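Local coordinates for protein putative cytochrome P450 120 (Synechocystis sp., PDB 2VE3) that binds heme and retinoic acid and, as a member of the cytochrome P450 family, probably acts as a monooxygenase that inserts oxygen into its substrate, at residues Leu23-Asn28 with Gly33-Lys38; Ala94-Glu99 with Leu241-Asp246; Thr116-Leu121 with Thr297-Pro302; Pro219-Glu222 with Gly226-Leu229; Thr406-Ile409 with Asp413-Leu416. All coordinates share one frame; numbering follows the deposited sequence.

Contact 1: Leu23-Asn28 with Gly33-Lys38; sequences LGETLN and GDFGKK
The two backbones come nearest at Asn28 and Phe35, whose CA atoms lie 6.4 Å apart, between helix 26-31 and the start of helix 35-43. A type II' turn ending at Thr26 brings Glu25 to the N-cap of the first helix. Phe35 carries the contact. Its CG lies anti to the backbone N (chi1 -170°), which sends the ring across to the first segment. CB of Asn28 meets the ring edge in its plane, 3.7 Å from Phe35 CD1. CB of Glu25 does the same, 3.9 Å from Phe35 CE1. The Glu25 carboxylate bonds to Thr49 and forms a salt bridge with Arg39, and Arg39 also makes a cation-pi contact with Phe35. With an alanine here instead of Phe35, the space beside Asn28 and Glu25 is likely to be left open and Arg39 to lose its aromatic partner. Phe35 also packs on Phe47, Thr49 and Leu51, with bound retinoic acid about 6 Å from its side chain. Phe35 and Glu25 thus join the starts of two short helices to strand 47-51, the outer strand of the five-stranded sheet in the N-terminal beta-rich region of the P450 fold.

Contact 2: Ala94-Glu99 with Leu241-Asp246; sequences ATQMGE and LPELKD
Gln96 and Glu243 meet through one hydrogen bond, from Gln96 NE2 to Glu243 OE2 at 3.0 Å. The bond is fairly straight, 162° at the hydrogen. The acceptor lies in the amide plane of Gln96, but the donor comes from well above the Glu243 carboxylate, 58° out of its plane. The two side chains cross at about a right angle. Each is extended beyond CG, which lets them span a backbone gap of 10.6 Å between Gln96 CA and Glu243 CA. OE2 has further partners: a salt bridge to Arg104 NE and a hydrogen bond from Gln247 NE2. Three donors thus gather on one buried carboxylate oxygen, and they probably favour its charged form. Glu243 sits in the first turn of helix 241-272, the long central helix of the P450 fold, and Arg104 lies on helix 98-109. The contact therefore ties the approach to helix 98-109 to the start of that long helix. Gln247 also reaches Gln96 OE1, so one residue holds both sides of the bond. Farther out, Arg389 NH2 bonds to Gln96 O, and two residues back along the chain Ala94 touches both the heme and retinoic acid.

Contact 3: Thr116-Leu121 with Thr297-Pro302; sequences TLDSYL and TLKKMP
The Asp118 carboxylate meets Lys299 through OD1, which stands 3.7 Å from Lys299 NZ in a long salt bridge. Its other oxygen, OD2, lies close to OE1 of Glu296. These like charges may raise the proton affinity of either acid, and the lysine nearby would partly offset them. The second flat group is the Tyr120 ring. Thr116 O sits over one face, 3.5 Å above the ring plane and offset toward the rim. The same carbonyl accepts a hydrogen bond from Ser119 OG, at 2.7 Å from Thr116 O. Lys299 and Asp118 cross at about a right angle. The lysine chain runs extended and then bends at its last torsion (chi4 66°). Next to the ion pair the contact turns apolar. Leu121 and Leu298 reach toward each other tip to tip, with Leu121 CD1 3.8 Å from Leu298 CD1. Both are buried. Leu121 packs further on Leu399 and Leu403, and Leu298 O bonds to Lys402. All three partners belong to helix 394-411, the L helix of the P450 fold. Here the junction between helices 114-118 and 121-137 packs on the region of helix 295-298, beside the helix that follows Cys391, the probable axial ligand of the heme iron.

Contact 4: Pro219-Glu222 with Gly226-Leu229; sequences PSEE and GILL
Glu221 and Gly226 bring the two backbones together, with 4.6 Å between Glu221 CA and Gly226 CA. The loop 219-222 runs close past the start of helix 224-230. Ser220 O points at the glycine and lies 3.2 Å from Gly226 CA. This is a CA-H...O contact with an angle of 142° at the hydrogen. A side chain on Gly226 would point straight at the loop, its CB only 1.9 Å from Ser220 O, so glycine is the residue that fits. Gly226 N is bonded to Asp223 OD1, from the short link between the segments. The side chains meet at Ile227 and Glu221. Ile227 has CG1 beside its backbone N and anti to the carbonyl carbon (chi1 -70°). This puts CG1 against Glu221, 4.1 Å from Glu221 O and 4.2 Å from Glu221 CB. The first torsion of Glu221 (chi1 -71°) leaves its CG 4.3 Å from Gly226 O. Ser220 takes part through its carbonyl; its side chain touches Arg214 of helix 192-215. On the helix, Leu228 packs on Leu244, Gln247 and Ile248 of helix 241-272 and on Ile107 and Leu108 of helix 98-109. The contact is a loop closing back on the start of the H helix, 224-230, in the connection from the G helix, 192-215, of the P450 fold.

Contact 5: Thr406-Ile409 with Asp413-Leu416; sequences TRLI and DWTL
Trp414 holds its CG between the backbone N and the carbonyl carbon (chi1 66°), and this turns the indole back toward Leu408 and Ile409. In Leu408, CG is anti to the backbone N (chi1 174°), so the branched end reaches over the ring. Its CD2 lies on one face of the six-membered ring, 3.8 Å from the Trp414 ring centroid and 19° off the normal, a CH-pi contact. Leu408 CG also comes 3.7 Å from Trp414 CZ3. Ile409 approaches differently. Its CG1 meets the ring at the edge, in plane, 3.9 Å from Trp414 CH2. Helix 394-411 passes almost directly into strand 412-416, and the indole fills the angle between them. This strand is an outer member of a three-stranded antiparallel sheet, with backbone bonds between Asp413 and His441 and between Thr415 and Lys439. Trp414 NE1 is bonded to Cys267 O, while the indole also meets Trp143 edge-to-face and Arg277 through a cation-pi contact. Replacing Trp414 by a serine is likely to strip Leu408 CD2 of its ring face and Cys267 O of its indole donor. Asp413 OD1 forms salt bridges with Arg277 and Arg281, and Arg281 NE also bonds to Ile409 O.

Contacts 1, 2 and 5 are buried, while contacts 3 and 4 are only partly so. Contacts 1 and 5 each turn on one aromatic ring between neighbouring elements. The ring of contact 1 is about 6 Å from retinoic acid; contact 5 lies at the three-stranded sheet. Contact 2 is polar despite its burial. Contact 3 mixes a long ion pair with leucine packing, and contact 4 is mostly backbone. Contacts 2, 4, 3 and 5 form a connected series. Leu244 CD1 lies 3.6 Å from Leu229 CD1, Glu222 O 3.7 Å from Tyr120 CE1, and Met301 SD 3.3 Å from Thr406 OG1 of helix 394-411. Contact 1 touches none of the others.

Contact 1: Leu23-Asn28 with Gly33-Lys38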
# COMPACT_ATOMS: atom_id res chain seq x y z
N LEU A 23 16.05 -21.35 -5.70
CA LEU A 23 15.42 -20.47 -6.69
C LEU A 23 13.91 -20.72 -6.84
O LEU A 23 13.13 -19.77 -6.90
CB LEU A 23 16.13 -20.52 -8.05
CG LEU A 23 15.59 -19.58 -9.14
CD1 LEU A 23 15.95 -18.11 -8.89
CD2 LEU A 23 16.05 -20.02 -10.52
N GLY A 24 13.52 -21.99 -6.89
CA GLY A 24 12.11 -22.37 -6.96
C GLY A 24 11.39 -21.66 -8.08
O GLY A 24 11.88 -21.62 -9.20
N GLU A 25 10.23 -21.08 -7.78
CA GLU A 25 9.49 -20.30 -8.77
C GLU A 25 9.63 -18.79 -8.54
O GLU A 25 8.77 -18.01 -8.96
CB GLU A 25 8.01 -20.70 -8.80
CG GLU A 25 7.75 -22.19 -8.99
CD GLU A 25 6.30 -22.47 -9.36
OE1 GLU A 25 5.41 -22.42 -8.48
OE2 GLU A 25 6.05 -22.74 -10.55
N THR A 26 10.72 -18.39 -7.89
CA THR A 26 10.95 -16.98 -7.56
C THR A 26 10.93 -16.09 -8.80
O THR A 26 10.43 -14.97 -8.75
CB THR A 26 12.28 -16.75 -6.77
OG1 THR A 26 12.36 -17.66 -5.66
CG2 THR A 26 12.36 -15.32 -6.25
N LEU A 27 11.48 -16.57 -9.92
CA LEU A 27 11.53 -15.75 -11.13
C LEU A 27 10.14 -15.51 -11.72
O LEU A 27 9.87 -14.44 -12.26
CB LEU A 27 12.47 -16.35 -12.19
CG LEU A 27 13.97 -16.53 -11.91
CD1 LEU A 27 14.66 -17.28 -13.08
CD2 LEU A 27 14.67 -15.21 -11.66
N ASN A 28 9.27 -16.50 -11.62
CA ASN A 28 7.88 -16.37 -12.09
C ASN A 28 7.11 -15.36 -11.23
O ASN A 28 6.45 -14.47 -11.75
CB ASN A 28 7.19 -17.74 -12.10
CG ASN A 28 8.01 -18.80 -12.84
OD1 ASN A 28 8.08 -18.80 -14.07
ND2 ASN A 28 8.63 -19.70 -12.10
N GLY A 33 2.88 -11.53 -14.42
CA GLY A 33 1.63 -10.95 -13.90
C GLY A 33 0.58 -12.03 -13.71
O GLY A 33 -0.54 -11.77 -13.27
N ASP A 34 1.00 -13.26 -13.99
CA ASP A 34 0.14 -14.42 -14.21
C ASP A 34 0.19 -15.39 -13.03
O ASP A 34 -0.58 -16.36 -12.97
CB ASP A 34 0.67 -15.12 -15.46
CG ASP A 34 -0.36 -16.03 -16.10
OD1 ASP A 34 -1.55 -15.64 -16.15
OD2 ASP A 34 0.04 -17.14 -16.54
N PHE A 35 1.10 -15.13 -12.09
CA PHE A 35 1.55 -16.13 -11.12
C PHE A 35 0.44 -16.85 -10.37
O PHE A 35 0.35 -18.07 -10.43
CB PHE A 35 2.58 -15.52 -10.16
CG PHE A 35 3.26 -16.54 -9.28
CD1 PHE A 35 4.39 -17.21 -9.71
CD2 PHE A 35 2.75 -16.84 -8.01
CE1 PHE A 35 5.01 -18.15 -8.91
CE2 PHE A 35 3.37 -17.79 -7.22
CZ PHE A 35 4.50 -18.44 -7.67
N GLY A 36 -0.40 -16.10 -9.66
CA GLY A 36 -1.40 -16.69 -8.76
C GLY A 36 -2.54 -17.33 -9.52
O GLY A 36 -3.01 -18.42 -9.16
N LYS A 37 -2.98 -16.65 -10.58
CA LYS A 37 -4.07 -17.11 -11.45
C LYS A 37 -3.68 -18.39 -12.20
O LYS A 37 -4.47 -19.33 -12.26
CB LYS A 37 -4.46 -15.99 -12.44
CG LYS A 37 -5.65 -16.33 -13.34
CD LYS A 37 -6.24 -15.09 -14.03
CE LYS A 37 -7.36 -15.46 -15.00
NZ LYS A 37 -8.46 -16.27 -14.36
N LYS A 38 -2.46 -18.42 -12.74
CA LYS A 38 -1.93 -19.60 -13.43
C LYS A 38 -1.96 -20.86 -12.56
O LYS A 38 -2.40 -21.92 -12.98
CB LYS A 38 -0.51 -19.36 -13.95
CG LYS A 38 0.04 -20.48 -14.81
CD LYS A 38 1.30 -20.05 -15.56
CE LYS A 38 2.13 -21.26 -15.99
NZ LYS A 38 2.78 -21.91 -14.80

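Contact 2: Ala94-Glu99 with Leu241-Asp246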
# COMPACT_ATOMS: atom_id res chain seq x y z
N ALA A 94 7.30 -3.43 10.16
CA ALA A 94 7.12 -4.55 9.26
C ALA A 94 8.02 -5.76 9.59
O ALA A 94 7.70 -6.87 9.22
CB ALA A 94 7.33 -4.10 7.82
N THR A 95 9.14 -5.53 10.29
CA THR A 95 10.10 -6.61 10.60
C THR A 95 10.20 -6.90 12.11
O THR A 95 11.01 -7.72 12.58
CB THR A 95 11.51 -6.30 10.00
OG1 THR A 95 11.99 -5.06 10.54
CG2 THR A 95 11.44 -6.17 8.47
N GLN A 96 9.35 -6.23 12.88
CA GLN A 96 9.26 -6.44 14.33
C GLN A 96 8.25 -7.51 14.70
O GLN A 96 7.26 -7.72 13.98
CB GLN A 96 8.95 -5.11 15.04
CG GLN A 96 10.19 -4.23 15.06
CD GLN A 96 9.93 -2.80 15.43
OE1 GLN A 96 8.88 -2.23 15.11
NE2 GLN A 96 10.90 -2.20 16.13
N MET A 97 8.53 -8.20 15.81
CA MET A 97 7.70 -9.29 16.31
C MET A 97 7.28 -9.05 17.74
O MET A 97 7.95 -8.32 18.48
CB MET A 97 8.44 -10.63 16.27
CG MET A 97 8.90 -11.11 14.90
SD MET A 97 7.63 -11.08 13.63
CE MET A 97 6.26 -11.96 14.40
N GLY A 98 6.17 -9.68 18.11
CA GLY A 98 5.75 -9.80 19.51
C GLY A 98 5.66 -8.52 20.29
O GLY A 98 4.99 -7.57 19.87
N GLU A 99 6.35 -8.50 21.43
CA GLU A 99 6.28 -7.39 22.39
C GLU A 99 6.77 -6.07 21.81
O GLU A 99 6.15 -5.02 22.03
CB GLU A 99 7.06 -7.75 23.67
CG GLU A 99 7.07 -6.65 24.72
CD GLU A 99 7.26 -7.18 26.15
OE1 GLU A 99 7.33 -8.41 26.36
OE2 GLU A 99 7.33 -6.33 27.06
N LEU A 241 18.37 5.66 17.55
CA LEU A 241 18.56 6.26 16.23
C LEU A 241 18.38 5.26 15.08
O LEU A 241 17.67 5.57 14.13
CB LEU A 241 19.92 6.98 16.13
CG LEU A 241 20.29 7.54 14.75
CD1 LEU A 241 19.42 8.74 14.38
CD2 LEU A 241 21.78 7.90 14.68
N PRO A 242 19.03 4.08 15.14
CA PRO A 242 18.79 3.10 14.07
C PRO A 242 17.30 2.73 13.90
O PRO A 242 16.84 2.56 12.77
CB PRO A 242 19.64 1.89 14.51
CG PRO A 242 20.77 2.52 15.33
CD PRO A 242 20.03 3.58 16.10
N GLU A 243 16.57 2.62 15.01
CA GLU A 243 15.13 2.37 14.95
C GLU A 243 14.33 3.55 14.38
O GLU A 243 13.39 3.36 13.58
CB GLU A 243 14.57 1.93 16.30
CG GLU A 243 13.04 1.93 16.32
CD GLU A 243 12.43 0.91 17.23
OE1 GLU A 243 13.13 0.38 18.15
OE2 GLU A 243 11.21 0.63 17.02
N LEU A 244 14.70 4.76 14.80
CA LEU A 244 14.10 6.01 14.30
C LEU A 244 14.20 6.12 12.78
O LEU A 244 13.24 6.49 12.11
CB LEU A 244 14.79 7.22 14.92
CG LEU A 244 14.52 7.60 16.38
CD1 LEU A 244 15.48 8.71 16.86
CD2 LEU A 244 13.08 8.03 16.54
N LYS A 245 15.38 5.80 12.24
CA LYS A 245 15.61 5.87 10.81
C LYS A 245 14.86 4.79 10.02
O LYS A 245 14.32 5.07 8.96
CB LYS A 245 17.10 5.83 10.53
CG LYS A 245 17.88 6.89 11.31
CD LYS A 245 19.29 7.08 10.79
CE LYS A 245 20.12 5.83 10.83
NZ LYS A 245 21.47 6.16 10.31
N ASP A 246 14.85 3.56 10.54
CA ASP A 246 14.09 2.45 9.93
C ASP A 246 12.58 2.72 9.94
O ASP A 246 11.88 2.37 8.99
CB ASP A 246 14.39 1.13 10.64
CG ASP A 246 15.59 0.38 10.05
OD1 ASP A 246 16.28 0.95 9.17
OD2 ASP A 246 15.84 -0.78 10.45

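Contact 3: Thr116-Leu121 with Thr297-Pro302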
# COMPACT_ATOMS: atom_id res chain seq x y z
N THR A 116 -5.01 14.44 14.39
CA THR A 116 -3.69 14.67 13.79
C THR A 116 -3.79 14.62 12.26
O THR A 116 -3.06 15.32 11.55
CB THR A 116 -2.65 13.62 14.26
OG1 THR A 116 -2.57 13.62 15.69
CG2 THR A 116 -1.25 13.90 13.67
N LEU A 117 -4.69 13.78 11.77
CA LEU A 117 -4.97 13.70 10.35
C LEU A 117 -5.66 14.98 9.86
O LEU A 117 -5.33 15.50 8.80
CB LEU A 117 -5.85 12.48 10.06
CG LEU A 117 -5.27 11.10 10.35
CD1 LEU A 117 -6.32 10.07 10.03
CD2 LEU A 117 -3.98 10.84 9.56
N ASP A 118 -6.59 15.48 10.67
CA ASP A 118 -7.27 16.74 10.39
C ASP A 118 -6.26 17.88 10.22
O ASP A 118 -6.42 18.73 9.34
CB ASP A 118 -8.27 17.06 11.51
CG ASP A 118 -9.51 16.16 11.49
OD1 ASP A 118 -9.53 15.13 10.78
OD2 ASP A 118 -10.49 16.49 12.21
N SER A 119 -5.21 17.87 11.04
CA SER A 119 -4.15 18.88 10.96
C SER A 119 -3.22 18.71 9.76
O SER A 119 -2.49 19.64 9.42
CB SER A 119 -3.34 18.95 12.26
OG SER A 119 -2.58 17.77 12.49
N TYR A 120 -3.23 17.54 9.12
CA TYR A 120 -2.43 17.30 7.91
C TYR A 120 -2.99 18.01 6.68
O TYR A 120 -2.25 18.32 5.74
CB TYR A 120 -2.31 15.80 7.62
CG TYR A 120 -1.33 15.02 8.48
CD1 TYR A 120 -0.23 15.63 9.07
CD2 TYR A 120 -1.48 13.64 8.65
CE1 TYR A 120 0.69 14.90 9.85
CE2 TYR A 120 -0.57 12.89 9.42
CZ TYR A 120 0.51 13.53 10.02
OH TYR A 120 1.41 12.81 10.77
N LEU A 121 -4.29 18.28 6.69
CA LEU A 121 -5.01 18.76 5.50
C LEU A 121 -4.47 19.97 4.73
O LEU A 121 -4.27 19.87 3.51
CB LEU A 121 -6.49 18.97 5.81
CG LEU A 121 -7.34 17.72 5.75
CD1 LEU A 121 -8.78 18.13 5.59
CD2 LEU A 121 -6.89 16.87 4.57
N THR A 297 -15.73 18.61 5.89
CA THR A 297 -16.31 18.60 4.55
C THR A 297 -16.12 17.25 3.83
O THR A 297 -17.07 16.71 3.24
CB THR A 297 -15.74 19.76 3.70
OG1 THR A 297 -16.21 21.01 4.23
CG2 THR A 297 -16.15 19.64 2.23
N LEU A 298 -14.91 16.71 3.90
CA LEU A 298 -14.59 15.39 3.34
C LEU A 298 -15.34 14.24 4.03
O LEU A 298 -15.47 13.15 3.47
CB LEU A 298 -13.09 15.13 3.42
CG LEU A 298 -12.13 16.08 2.69
CD1 LEU A 298 -10.70 15.87 3.19
CD2 LEU A 298 -12.21 15.92 1.17
N LYS A 299 -15.82 14.49 5.25
CA LYS A 299 -16.65 13.51 5.98
C LYS A 299 -18.11 13.54 5.55
O LYS A 299 -18.93 12.78 6.06
CB LYS A 299 -16.55 13.73 7.49
CG LYS A 299 -15.31 13.13 8.12
CD LYS A 299 -15.01 13.82 9.43
CE LYS A 299 -13.76 13.25 10.11
NZ LYS A 299 -12.53 13.52 9.33
N LYS A 300 -18.43 14.42 4.61
CA LYS A 300 -19.77 14.51 4.01
C LYS A 300 -19.80 13.91 2.60
O LYS A 300 -20.54 14.38 1.72
CB LYS A 300 -20.24 15.97 3.98
CG LYS A 300 -20.47 16.63 5.34
CD LYS A 300 -21.48 17.77 5.19
CE LYS A 300 -21.64 18.58 6.48
NZ LYS A 300 -20.65 19.71 6.56
N MET A 301 -19.02 12.87 2.37
CA MET A 301 -18.92 12.29 1.03
C MET A 301 -19.15 10.78 1.04
O MET A 301 -18.22 10.03 0.73
CB MET A 301 -17.56 12.63 0.40
CG MET A 301 -17.36 14.10 0.07
SD MET A 301 -15.62 14.57 -0.17
CE MET A 301 -15.83 16.33 -0.40
N PRO A 302 -20.37 10.34 1.40
CA PRO A 302 -20.71 8.91 1.44
C PRO A 302 -20.61 8.17 0.09
O PRO A 302 -20.21 7.00 0.07
CB PRO A 302 -22.18 8.91 1.91
CG PRO A 302 -22.70 10.26 1.55
CD PRO A 302 -21.52 11.16 1.82

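Contact 4: Pro219-Glu222 with Gly226-Leu229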
# COMPACT_ATOMS: atom_id res chain seq x y z
N PRO A 219 10.51 20.65 21.09
CA PRO A 219 9.75 19.46 20.71
C PRO A 219 8.43 19.81 20.03
O PRO A 219 7.63 20.59 20.58
CB PRO A 219 9.50 18.76 22.06
CG PRO A 219 10.50 19.35 23.00
CD PRO A 219 10.66 20.76 22.55
N SER A 220 8.22 19.25 18.84
CA SER A 220 6.96 19.42 18.09
C SER A 220 6.41 18.06 17.65
O SER A 220 7.12 17.27 17.04
CB SER A 220 7.16 20.35 16.89
OG SER A 220 8.52 20.39 16.47
N GLU A 221 5.14 17.81 17.98
CA GLU A 221 4.44 16.58 17.58
C GLU A 221 3.45 16.86 16.45
O GLU A 221 2.37 16.27 16.39
CB GLU A 221 3.73 15.94 18.78
CG GLU A 221 4.66 15.30 19.82
CD GLU A 221 5.19 16.31 20.83
OE1 GLU A 221 4.36 16.91 21.55
OE2 GLU A 221 6.43 16.49 20.92
N GLU A 222 3.83 17.78 15.56
CA GLU A 222 2.99 18.15 14.42
C GLU A 222 2.95 17.03 13.38
O GLU A 222 1.89 16.78 12.76
CB GLU A 222 3.49 19.46 13.78
N GLY A 226 8.44 13.94 14.60
CA GLY A 226 8.27 14.52 15.94
C GLY A 226 7.62 13.57 16.92
O GLY A 226 8.09 13.42 18.04
N ILE A 227 6.55 12.90 16.48
CA ILE A 227 5.92 11.84 17.26
C ILE A 227 6.90 10.72 17.68
O ILE A 227 6.91 10.32 18.84
CB ILE A 227 4.62 11.29 16.59
CG1 ILE A 227 3.52 12.35 16.68
CG2 ILE A 227 4.11 10.03 17.30
CD1 ILE A 227 2.22 12.00 16.00
N LEU A 228 7.73 10.26 16.75
CA LEU A 228 8.70 9.20 17.06
C LEU A 228 9.81 9.66 17.99
O LEU A 228 10.28 8.90 18.84
CB LEU A 228 9.31 8.62 15.77
CG LEU A 228 8.38 7.92 14.78
CD1 LEU A 228 9.15 7.45 13.53
CD2 LEU A 228 7.67 6.77 15.48
N LEU A 229 10.23 10.90 17.84
CA LEU A 229 11.25 11.47 18.72
C LEU A 229 10.73 11.58 20.14
O LEU A 229 11.48 11.37 21.09
CB LEU A 229 11.70 12.84 18.21
CG LEU A 229 12.93 13.00 17.31
CD1 LEU A 229 13.56 11.72 16.83
CD2 LEU A 229 12.57 13.86 16.13

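Contact 5: Thr406-Ile409 with Asp413-Leu416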
# COMPACT_ATOMS: atom_id res chain seq x y z
N THR A 406 -11.43 14.58 -4.64
CA THR A 406 -12.29 15.75 -4.52
C THR A 406 -11.77 16.92 -5.35
O THR A 406 -12.49 17.45 -6.18
CB THR A 406 -12.50 16.15 -3.02
OG1 THR A 406 -13.26 15.15 -2.35
CG2 THR A 406 -13.22 17.49 -2.90
N ARG A 407 -10.52 17.30 -5.14
CA ARG A 407 -9.93 18.41 -5.90
C ARG A 407 -9.82 18.16 -7.40
O ARG A 407 -9.94 19.10 -8.19
CB ARG A 407 -8.57 18.80 -5.34
CG ARG A 407 -8.64 19.43 -3.97
CD ARG A 407 -9.51 20.67 -3.97
NE ARG A 407 -9.19 21.51 -2.83
CZ ARG A 407 -9.92 22.54 -2.40
NH1 ARG A 407 -11.06 22.86 -3.01
NH2 ARG A 407 -9.51 23.23 -1.34
N LEU A 408 -9.58 16.91 -7.79
CA LEU A 408 -9.45 16.56 -9.19
C LEU A 408 -10.80 16.64 -9.91
O LEU A 408 -10.90 17.22 -10.99
CB LEU A 408 -8.82 15.18 -9.37
CG LEU A 408 -8.76 14.64 -10.82
CD1 LEU A 408 -7.89 15.50 -11.72
CD2 LEU A 408 -8.31 13.18 -10.85
N ILE A 409 -11.83 16.06 -9.30
CA ILE A 409 -13.15 16.05 -9.92
C ILE A 409 -13.82 17.44 -9.93
O ILE A 409 -14.49 17.80 -10.89
CB ILE A 409 -14.05 14.92 -9.34
CG1 ILE A 409 -13.58 13.58 -9.90
CG2 ILE A 409 -15.54 15.15 -9.70
CD1 ILE A 409 -14.28 12.35 -9.36
N ASP A 413 -12.42 17.45 -15.82
CA ASP A 413 -12.67 16.18 -16.46
C ASP A 413 -11.35 15.74 -17.07
O ASP A 413 -10.44 16.56 -17.25
CB ASP A 413 -13.72 16.30 -17.56
CG ASP A 413 -15.13 16.33 -17.02
OD1 ASP A 413 -15.37 15.74 -15.94
OD2 ASP A 413 -15.99 16.95 -17.67
N TRP A 414 -11.25 14.46 -17.40
CA TRP A 414 -10.08 13.97 -18.10
C TRP A 414 -10.37 12.81 -19.05
O TRP A 414 -11.36 12.07 -18.90
CB TRP A 414 -8.93 13.64 -17.13
CG TRP A 414 -9.18 12.50 -16.18
CD1 TRP A 414 -8.69 11.22 -16.29
CD2 TRP A 414 -9.96 12.52 -14.96
NE1 TRP A 414 -9.10 10.47 -15.23
CE2 TRP A 414 -9.89 11.23 -14.41
CE3 TRP A 414 -10.70 13.51 -14.30
CZ2 TRP A 414 -10.54 10.89 -13.21
CZ3 TRP A 414 -11.34 13.18 -13.11
CH2 TRP A 414 -11.26 11.88 -12.58
N THR A 415 -9.49 12.69 -20.04
CA THR A 415 -9.60 11.69 -21.06
C THR A 415 -8.34 10.85 -21.08
O THR A 415 -7.22 11.39 -21.14
CB THR A 415 -9.78 12.34 -22.46
OG1 THR A 415 -10.78 13.36 -22.38
CG2 THR A 415 -10.21 11.32 -23.50
N LEU A 416 -8.53 9.54 -21.05
CA LEU A 416 -7.47 8.57 -21.25
C LEU A 416 -7.20 8.41 -22.74
O LEU A 416 -8.01 7.84 -23.46
CB LEU A 416 -7.85 7.22 -20.64
CG LEU A 416 -8.31 7.13 -19.17
CD1 LEU A 416 -8.60 5.69 -18.81
CD2 LEU A 416 -7.28 7.67 -18.20